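Local coordinates for halohydrin epoxidase A (Corynebacterium sp., PDB 4Z9F), which probably catalyses the reversible removal of hydrogen halide from vicinal halohydrins, closing them to epoxides, at residues V29-S34 with S107-L112; I3-H8 with D64-H69. The protein carries 1 engineered substitution. One frame throughout, in Å; residues are numbered along the deposited sequence.

How the contacts relate
Contacts 1 and 2 share one parallel sheet of a Rossmann-type fold. Their centres lie about 11 Å apart. Strands 27-30 and 3-6 are neighbours: Val29 N is 2.7 Å from Ala4 O, and His31 N is 2.9 Å from Val6 O, both probable hydrogen bonds. Leu5 CD1 of contact 2 also packs 3.5 Å from Val29 O. Contact 2 sets helix 62-67 on strand 3-6, while contact 1 reaches from the carboxyl end of strand 27-30 to helix 96-123. His31 of contact 1 bonds His8, just beyond strand 3-6. In short-chain dehydrogenases these carboxyl ends border the site of a nucleotide cofactor, which halohydrin lyases do not use.

Contact 1 (V29-S34 with S107-L112); sequences VCHDAS and SIFPIL. Engineered in segment 29-34: Ser34 (natural residue Thr).
His31 and Phe109 make the whole cross-segment contact through their rings. Phe109 CZ approaches the imidazole obliquely, 4.1 Å from His31 NE2 and equally near CE1. The side chains arrive from opposite directions. The ring planes are inclined at 46°, with centroids 5.8 Å apart. No hydrogen bond joins the segments, and the two segments bury just 61 Å² between them. Length makes the contact possible, because the CA atoms of His31 and Phe109 stand 12.7 Å apart. Phe109 holds its CG nearly trans to its own N (chi1 -170°), which extends the ring from the helix toward His31.

Other groups position the imidazole. His31 ND1 is hydrogen-bonded to the backbone N of His8, and the His8 ring meets it edge-to-face. This ties the ring to the turn after strand 3-6. Beyond it the chain folds into an Asx turn. Asp32 OD1 accepts from Ser34 N at 3.1 Å, from above the carboxylate plane, and from Ser34 OG at 2.7 Å on the anti side. Ser34 is an engineered replacement of threonine. Its OG also bonds Arg10 NH1.

In segment 107-112, Pro110 kinks helix 96-123, since its nitrogen cannot bond to the preceding turn. The contact lies at the carboxyl ends of parallel strands in a Rossmann-type sheet. His31 is just past strand 27-30, and Asp80, touched by Phe109 and Pro110, is just past strand 73-79. His31 rests on Leu62 of helix 62-67. Helix 96-123 meets helix 147-165 through Ser107 and Ile111, and Ile108, Ile111 and Leu112 pack on a second subunit.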
ATOM      1  N   VAL C  29     -33.870  -6.339   3.755  1.00 23.26           N
ATOM      2  CA  VAL C  29     -34.565  -5.155   3.261  1.00 25.28           C
ATOM      3  C   VAL C  29     -33.729  -4.527   2.147  1.00 27.59           C
ATOM      4  O   VAL C  29     -32.540  -4.246   2.339  1.00 25.42           O
ATOM      5  CB  VAL C  29     -34.798  -4.154   4.406  1.00 25.70           C
ATOM      6  CG1 VAL C  29     -35.486  -2.930   3.899  1.00 23.68           C
ATOM      7  CG2 VAL C  29     -35.583  -4.807   5.526  1.00 27.64           C
ATOM      8  N   CYS C  30     -34.349  -4.284   0.990  1.00 27.35           N
ATOM      9  CA  CYS C  30     -33.629  -3.993  -0.245  1.00 26.27           C
ATOM     10  C   CYS C  30     -34.003  -2.640  -0.827  1.00 31.50           C
ATOM     11  O   CYS C  30     -35.183  -2.281  -0.887  1.00 32.40           O
ATOM     12  CB  CYS C  30     -33.903  -5.082  -1.291  1.00 27.30           C
ATOM     13  SG  CYS C  30     -33.322  -6.695  -0.793  1.00 26.91           S
ATOM     14  N   HIS C  31     -32.987  -1.904  -1.279  1.00 25.42           N
ATOM     15  CA  HIS C  31     -33.157  -0.678  -2.036  1.00 29.64           C
ATOM     16  C   HIS C  31     -32.762  -0.937  -3.484  1.00 29.80           C
ATOM     17  O   HIS C  31     -31.876  -1.750  -3.764  1.00 28.60           O
ATOM     18  CB  HIS C  31     -32.318   0.464  -1.442  1.00 26.74           C
ATOM     19  CG  HIS C  31     -31.877   1.495  -2.439  1.00 23.60           C
ATOM     20  ND1 HIS C  31     -30.769   1.331  -3.245  1.00 25.97           N
ATOM     21  CD2 HIS C  31     -32.375   2.721  -2.733  1.00 30.03           C
ATOM     22  CE1 HIS C  31     -30.616   2.401  -4.003  1.00 26.37           C
ATOM     23  NE2 HIS C  31     -31.577   3.262  -3.711  1.00 28.92           N
ATOM     24  N   ASP C  32     -33.444  -0.252  -4.399  1.00 31.98           N
ATOM     25  CA  ASP C  32     -33.076  -0.273  -5.808  1.00 28.69           C
ATOM     26  C   ASP C  32     -33.765   0.897  -6.492  1.00 31.05           C
ATOM     27  O   ASP C  32     -34.840   1.332  -6.066  1.00 33.59           O
ATOM     28  CB  ASP C  32     -33.448  -1.603  -6.472  1.00 29.45           C
ATOM     29  CG  ASP C  32     -32.790  -1.781  -7.837  1.00 30.81           C
ATOM     30  OD1 ASP C  32     -33.497  -1.674  -8.866  1.00 28.89           O
ATOM     31  OD2 ASP C  32     -31.556  -2.021  -7.883  1.00 30.37           O
ATOM     32  N   ALA C  33     -33.124   1.422  -7.536  1.00 28.05           N
ATOM     33  CA  ALA C  33     -33.725   2.529  -8.276  1.00 32.54           C
ATOM     34  C   ALA C  33     -35.067   2.132  -8.873  1.00 37.15           C
ATOM     35  O   ALA C  33     -35.975   2.968  -8.979  1.00 35.56           O
ATOM     36  CB  ALA C  33     -32.782   3.011  -9.377  1.00 37.19           C
ATOM     37  N   SER C  34     -35.213   0.864  -9.256  1.00 32.10           N
ATOM     38  CA  SER C  34     -36.438   0.419  -9.906  1.00 34.44           C
ATOM     39  C   SER C  34     -37.595   0.313  -8.930  1.00 35.06           C
ATOM     40  O   SER C  34     -38.748   0.200  -9.359  1.00 40.17           O
ATOM     41  CB  SER C  34     -36.213  -0.929 -10.581  1.00 36.54           C
ATOM     42  OG  SER C  34     -36.048  -1.952  -9.615  1.00 33.27           O
ATOM     43  N   SER C 107     -19.344   7.873  -4.035  1.00 21.79           N
ATOM     44  CA  SER C 107     -18.687   8.490  -2.889  1.00 22.25           C
ATOM     45  C   SER C 107     -19.664   9.249  -2.001  1.00 24.31           C
ATOM     46  O   SER C 107     -19.640   9.086  -0.778  1.00 24.33           O
ATOM     47  CB  SER C 107     -17.581   9.432  -3.360  1.00 24.72           C
ATOM     48  OG  SER C 107     -16.767   8.786  -4.333  1.00 25.10           O
ATOM     49  N   ILE C 108     -20.505  10.098  -2.592  1.00 20.70           N
ATOM     50  CA  ILE C 108     -21.402  10.911  -1.772  1.00 21.51           C
ATOM     51  C   ILE C 108     -22.555  10.071  -1.233  1.00 21.95           C
ATOM     52  O   ILE C 108     -22.861  10.112  -0.033  1.00 24.42           O
ATOM     53  CB  ILE C 108     -21.904  12.125  -2.563  1.00 20.38           C
ATOM     54  CG1 ILE C 108     -20.730  12.986  -3.025  1.00 18.05           C
ATOM     55  CG2 ILE C 108     -22.845  12.963  -1.692  1.00 25.76           C
ATOM     56  CD1 ILE C 108     -20.000  13.699  -1.904  1.00 21.54           C
ATOM     57  N   PHE C 109     -23.209   9.298  -2.104  1.00 19.61           N
ATOM     58  CA  PHE C 109     -24.293   8.417  -1.672  1.00 23.25           C
ATOM     59  C   PHE C 109     -23.904   7.531  -0.494  1.00 22.37           C
ATOM     60  O   PHE C 109     -24.649   7.508   0.498  1.00 24.77           O
ATOM     61  CB  PHE C 109     -24.780   7.600  -2.883  1.00 26.06           C
ATOM     62  CG  PHE C 109     -26.049   6.826  -2.652  1.00 25.36           C
ATOM     63  CD1 PHE C 109     -26.044   5.636  -1.936  1.00 24.41           C
ATOM     64  CD2 PHE C 109     -27.246   7.263  -3.203  1.00 26.09           C
ATOM     65  CE1 PHE C 109     -27.206   4.919  -1.751  1.00 24.25           C
ATOM     66  CE2 PHE C 109     -28.407   6.543  -3.025  1.00 28.45           C
ATOM     67  CZ  PHE C 109     -28.387   5.371  -2.297  1.00 24.16           C
ATOM     68  N   PRO C 110     -22.782   6.797  -0.513  1.00 25.27           N
ATOM     69  CA  PRO C 110     -22.449   5.993   0.673  1.00 20.06           C
ATOM     70  C   PRO C 110     -22.129   6.829   1.910  1.00 17.21           C
ATOM     71  O   PRO C 110     -22.441   6.392   3.022  1.00 22.20           O
ATOM     72  CB  PRO C 110     -21.241   5.157   0.216  1.00 22.91           C
ATOM     73  CG  PRO C 110     -20.711   5.859  -1.012  1.00 23.89           C
ATOM     74  CD  PRO C 110     -21.894   6.497  -1.655  1.00 21.41           C
ATOM     75  N   ILE C 111     -21.543   8.021   1.766  1.00 21.72           N
ATOM     76  CA  ILE C 111     -21.272   8.857   2.939  1.00 19.31           C
ATOM     77  C   ILE C 111     -22.577   9.290   3.607  1.00 22.29           C
ATOM     78  O   ILE C 111     -22.723   9.218   4.832  1.00 20.69           O
ATOM     79  CB  ILE C 111     -20.412  10.070   2.549  1.00 23.48           C
ATOM     80  CG1 ILE C 111     -18.948   9.650   2.405  1.00 18.40           C
ATOM     81  CG2 ILE C 111     -20.544  11.177   3.593  1.00 18.68           C
ATOM     82  CD1 ILE C 111     -18.065  10.726   1.815  1.00 25.66           C
ATOM     83  N   LEU C 112     -23.543   9.756   2.810  1.00 20.34           N
ATOM     84  CA  LEU C 112     -24.829  10.167   3.370  1.00 23.66           C
ATOM     85  C   LEU C 112     -25.550   8.992   4.014  1.00 23.21           C
ATOM     86  O   LEU C 112     -26.207   9.152   5.049  1.00 24.48           O
ATOM     87  CB  LEU C 112     -25.712  10.801   2.287  1.00 23.56           C
ATOM     88  CG  LEU C 112     -25.263  12.143   1.703  1.00 24.13           C
ATOM     89  CD1 LEU C 112     -26.291  12.664   0.716  1.00 26.64           C
ATOM     90  CD2 LEU C 112     -24.994  13.165   2.798  1.00 25.29           C
TER

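Contact 2 (I3-H8 with D64-H69); sequences IALVTH and DATLQH
Thr66 OG1 lies against the side chain of Leu5 while hydrogen-bonded to Leu62 O, one helical turn earlier. The packing of Thr66 on Leu5 and Ile3 joins helix 62-67 to strand 3-6 of a Rossmann-type fold. The helix belongs to the crossover that leaves edge strand 52-53, passes strands 27-30 and 3-6, and enters strand 73-79.

Leu5 CD1 comes closest to the hydroxyl, 3.5 Å from Thr66 OG1, with Leu5 CD2 at 3.8 Å. Leu5 CB and CG are also near, so the oxygen meets the leucine along its length. This is van der Waals contact; the polar need of the buried hydroxyl is met within its own helix. The Thr66 torsion (chi1 -54°) sets OG1 beside its own backbone N, facing back along the helix toward Leu62. The methyl is thereby turned to the start of the strand, where Thr66 CG2 meets Ile3 CG2 at 4.0 Å. Ile3 and Thr66 run alongside each other, pointing opposite ways.

Ile3 and Leu5 face the helix. Ala4 between them points away and touches Leu21 of helix 14-23, which lies on the other side of the sheet. Thr66 reaches three strands, also touching Val29 of strand 27-30 and Ile73 of strand 73-79.

Gln68 N bonds to Ala65 O and, weakly, to Asp64 O. His69 N bonds to Thr66 O at 2.9 Å. His69 ND1 adds a weak, bent bond to Ala65 O (134° at the hydrogen). This turn brings His69 O within 4.4 Å of Ile3 CD1.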
ATOM      1  N   ILE C   3     -31.881  -8.312  10.615  1.00 24.92           N
ATOM      2  CA  ILE C   3     -32.247  -7.444   9.502  1.00 24.98           C
ATOM      3  C   ILE C   3     -30.975  -7.002   8.802  1.00 25.58           C
ATOM      4  O   ILE C   3     -29.998  -6.614   9.459  1.00 22.26           O
ATOM      5  CB  ILE C   3     -33.051  -6.224   9.975  1.00 27.63           C
ATOM      6  CG1 ILE C   3     -34.106  -6.640  11.015  1.00 28.83           C
ATOM      7  CG2 ILE C   3     -33.682  -5.526   8.785  1.00 26.11           C
ATOM      8  CD1 ILE C   3     -35.017  -7.739  10.556  1.00 33.16           C
ATOM      9  N   ALA C   4     -30.985  -7.065   7.475  1.00 24.07           N
ATOM     10  CA  ALA C   4     -29.930  -6.499   6.652  1.00 22.56           C
ATOM     11  C   ALA C   4     -30.537  -5.512   5.672  1.00 24.53           C
ATOM     12  O   ALA C   4     -31.682  -5.671   5.229  1.00 28.04           O
ATOM     13  CB  ALA C   4     -29.155  -7.584   5.887  1.00 21.36           C
ATOM     14  N   LEU C   5     -29.775  -4.468   5.373  1.00 20.19           N
ATOM     15  CA  LEU C   5     -30.102  -3.508   4.335  1.00 19.53           C
ATOM     16  C   LEU C   5     -29.079  -3.680   3.218  1.00 24.98           C
ATOM     17  O   LEU C   5     -27.875  -3.724   3.488  1.00 21.93           O
ATOM     18  CB  LEU C   5     -30.081  -2.080   4.876  1.00 20.28           C
ATOM     19  CG  LEU C   5     -30.104  -0.950   3.843  1.00 22.38           C
ATOM     20  CD1 LEU C   5     -31.393  -0.964   3.015  1.00 23.14           C
ATOM     21  CD2 LEU C   5     -29.899   0.399   4.511  1.00 23.84           C
ATOM     22  N   VAL C   6     -29.563  -3.834   1.985  1.00 22.14           N
ATOM     23  CA  VAL C   6     -28.716  -3.980   0.799  1.00 21.54           C
ATOM     24  C   VAL C   6     -29.154  -2.936  -0.213  1.00 22.59           C
ATOM     25  O   VAL C   6     -30.322  -2.916  -0.622  1.00 24.00           O
ATOM     26  CB  VAL C   6     -28.811  -5.387   0.185  1.00 20.78           C
ATOM     27  CG1 VAL C   6     -27.990  -5.458  -1.118  1.00 22.64           C
ATOM     28  CG2 VAL C   6     -28.379  -6.463   1.191  1.00 19.83           C
ATOM     29  N   THR C   7     -28.235  -2.066  -0.616  1.00 20.37           N
ATOM     30  CA  THR C   7     -28.580  -1.072  -1.613  1.00 23.17           C
ATOM     31  C   THR C   7     -28.357  -1.644  -3.015  1.00 24.25           C
ATOM     32  O   THR C   7     -27.672  -2.655  -3.198  1.00 21.43           O
ATOM     33  CB  THR C   7     -27.763   0.199  -1.415  1.00 26.82           C
ATOM     34  OG1 THR C   7     -26.371  -0.119  -1.522  1.00 21.82           O
ATOM     35  CG2 THR C   7     -28.037   0.786  -0.042  1.00 24.25           C
ATOM     36  N   HIS C   8     -28.968  -0.988  -3.998  1.00 25.78           N
ATOM     37  CA  HIS C   8     -28.870  -1.371  -5.415  1.00 28.52           C
ATOM     38  C   HIS C   8     -28.965  -2.885  -5.588  1.00 25.44           C
ATOM     39  O   HIS C   8     -28.117  -3.529  -6.211  1.00 26.50           O
ATOM     40  CB  HIS C   8     -27.585  -0.816  -6.023  1.00 23.78           C
ATOM     41  CG  HIS C   8     -27.510   0.677  -6.003  1.00 26.44           C
ATOM     42  ND1 HIS C   8     -28.238   1.471  -6.864  1.00 23.34           N
ATOM     43  CD2 HIS C   8     -26.784   1.523  -5.234  1.00 27.01           C
ATOM     44  CE1 HIS C   8     -27.963   2.741  -6.626  1.00 23.97           C
ATOM     45  NE2 HIS C   8     -27.082   2.801  -5.645  1.00 26.45           N
ATOM     46  N   ASP C  64     -33.960   4.738   8.194  1.00 26.82           N
ATOM     47  CA  ASP C  64     -35.247   4.874   8.878  1.00 29.85           C
ATOM     48  C   ASP C  64     -36.313   4.010   8.207  1.00 30.80           C
ATOM     49  O   ASP C  64     -37.110   3.355   8.888  1.00 31.18           O
ATOM     50  CB  ASP C  64     -35.676   6.343   8.915  1.00 30.09           C
ATOM     51  CG  ASP C  64     -34.936   7.153   9.981  1.00 40.28           C
ATOM     52  OD1 ASP C  64     -34.436   6.564  10.964  1.00 37.59           O
ATOM     53  OD2 ASP C  64     -34.862   8.395   9.833  1.00 49.20           O
ATOM     54  N   ALA C  65     -36.317   3.965   6.872  1.00 28.95           N
ATOM     55  CA  ALA C  65     -37.257   3.096   6.165  1.00 29.16           C
ATOM     56  C   ALA C  65     -37.023   1.628   6.503  1.00 29.31           C
ATOM     57  O   ALA C  65     -37.980   0.867   6.692  1.00 29.50           O
ATOM     58  CB  ALA C  65     -37.153   3.315   4.658  1.00 28.90           C
ATOM     59  N   THR C  66     -35.757   1.207   6.572  1.00 29.35           N
ATOM     60  CA  THR C  66     -35.462  -0.159   6.991  1.00 23.74           C
ATOM     61  C   THR C  66     -35.999  -0.426   8.390  1.00 29.51           C
ATOM     62  O   THR C  66     -36.495  -1.522   8.676  1.00 27.12           O
ATOM     63  CB  THR C  66     -33.954  -0.415   6.952  1.00 28.35           C
ATOM     64  OG1 THR C  66     -33.457  -0.089   5.649  1.00 29.09           O
ATOM     65  CG2 THR C  66     -33.653  -1.873   7.259  1.00 21.01           C
ATOM     66  N   LEU C  67     -35.909   0.571   9.274  1.00 29.70           N
ATOM     67  CA  LEU C  67     -36.296   0.370  10.666  1.00 29.76           C
ATOM     68  C   LEU C  67     -37.806   0.289  10.839  1.00 33.03           C
ATOM     69  O   LEU C  67     -38.267  -0.101  11.920  1.00 30.65           O
ATOM     70  CB  LEU C  67     -35.712   1.484  11.546  1.00 29.00           C
ATOM     71  CG  LEU C  67     -34.444   1.210  12.377  1.00 33.16           C
ATOM     72  CD1 LEU C  67     -34.008  -0.252  12.385  1.00 31.97           C
ATOM     73  CD2 LEU C  67     -33.305   2.105  11.943  1.00 31.80           C
ATOM     74  N   GLN C  68     -38.582   0.628   9.805  1.00 32.17           N
ATOM     75  CA  GLN C  68     -40.011   0.333   9.830  1.00 34.40           C
ATOM     76  C   GLN C  68     -40.296  -1.161   9.757  1.00 35.46           C
ATOM     77  O   GLN C  68     -41.453  -1.556   9.924  1.00 34.62           O
ATOM     78  CB  GLN C  68     -40.728   1.046   8.673  1.00 38.11           C
ATOM     79  CG  GLN C  68     -40.810   2.571   8.790  1.00 40.70           C
ATOM     80  CD  GLN C  68     -41.847   3.053   9.811  1.00 52.07           C
ATOM     81  OE1 GLN C  68     -41.911   2.564  10.945  1.00 54.14           O
ATOM     82  NE2 GLN C  68     -42.670   4.013   9.400  1.00 53.52           N
ATOM     83  N   HIS C  69     -39.278  -1.999   9.522  1.00 32.24           N
ATOM     84  CA  HIS C  69     -39.473  -3.433   9.334  1.00 27.16           C
ATOM     85  C   HIS C  69     -38.772  -4.284  10.387  1.00 28.85           C
ATOM     86  O   HIS C  69     -38.752  -5.511  10.256  1.00 33.69           O
ATOM     87  CB  HIS C  69     -39.008  -3.850   7.935  1.00 29.67           C
ATOM     88  CG  HIS C  69     -39.794  -3.225   6.824  1.00 27.73           C
ATOM     89  ND1 HIS C  69     -39.376  -2.094   6.159  1.00 32.08           N
ATOM     90  CD2 HIS C  69     -40.975  -3.574   6.264  1.00 29.99           C
ATOM     91  CE1 HIS C  69     -40.263  -1.772   5.234  1.00 31.37           C
ATOM     92  NE2 HIS C  69     -41.244  -2.655   5.279  1.00 35.05           N
TER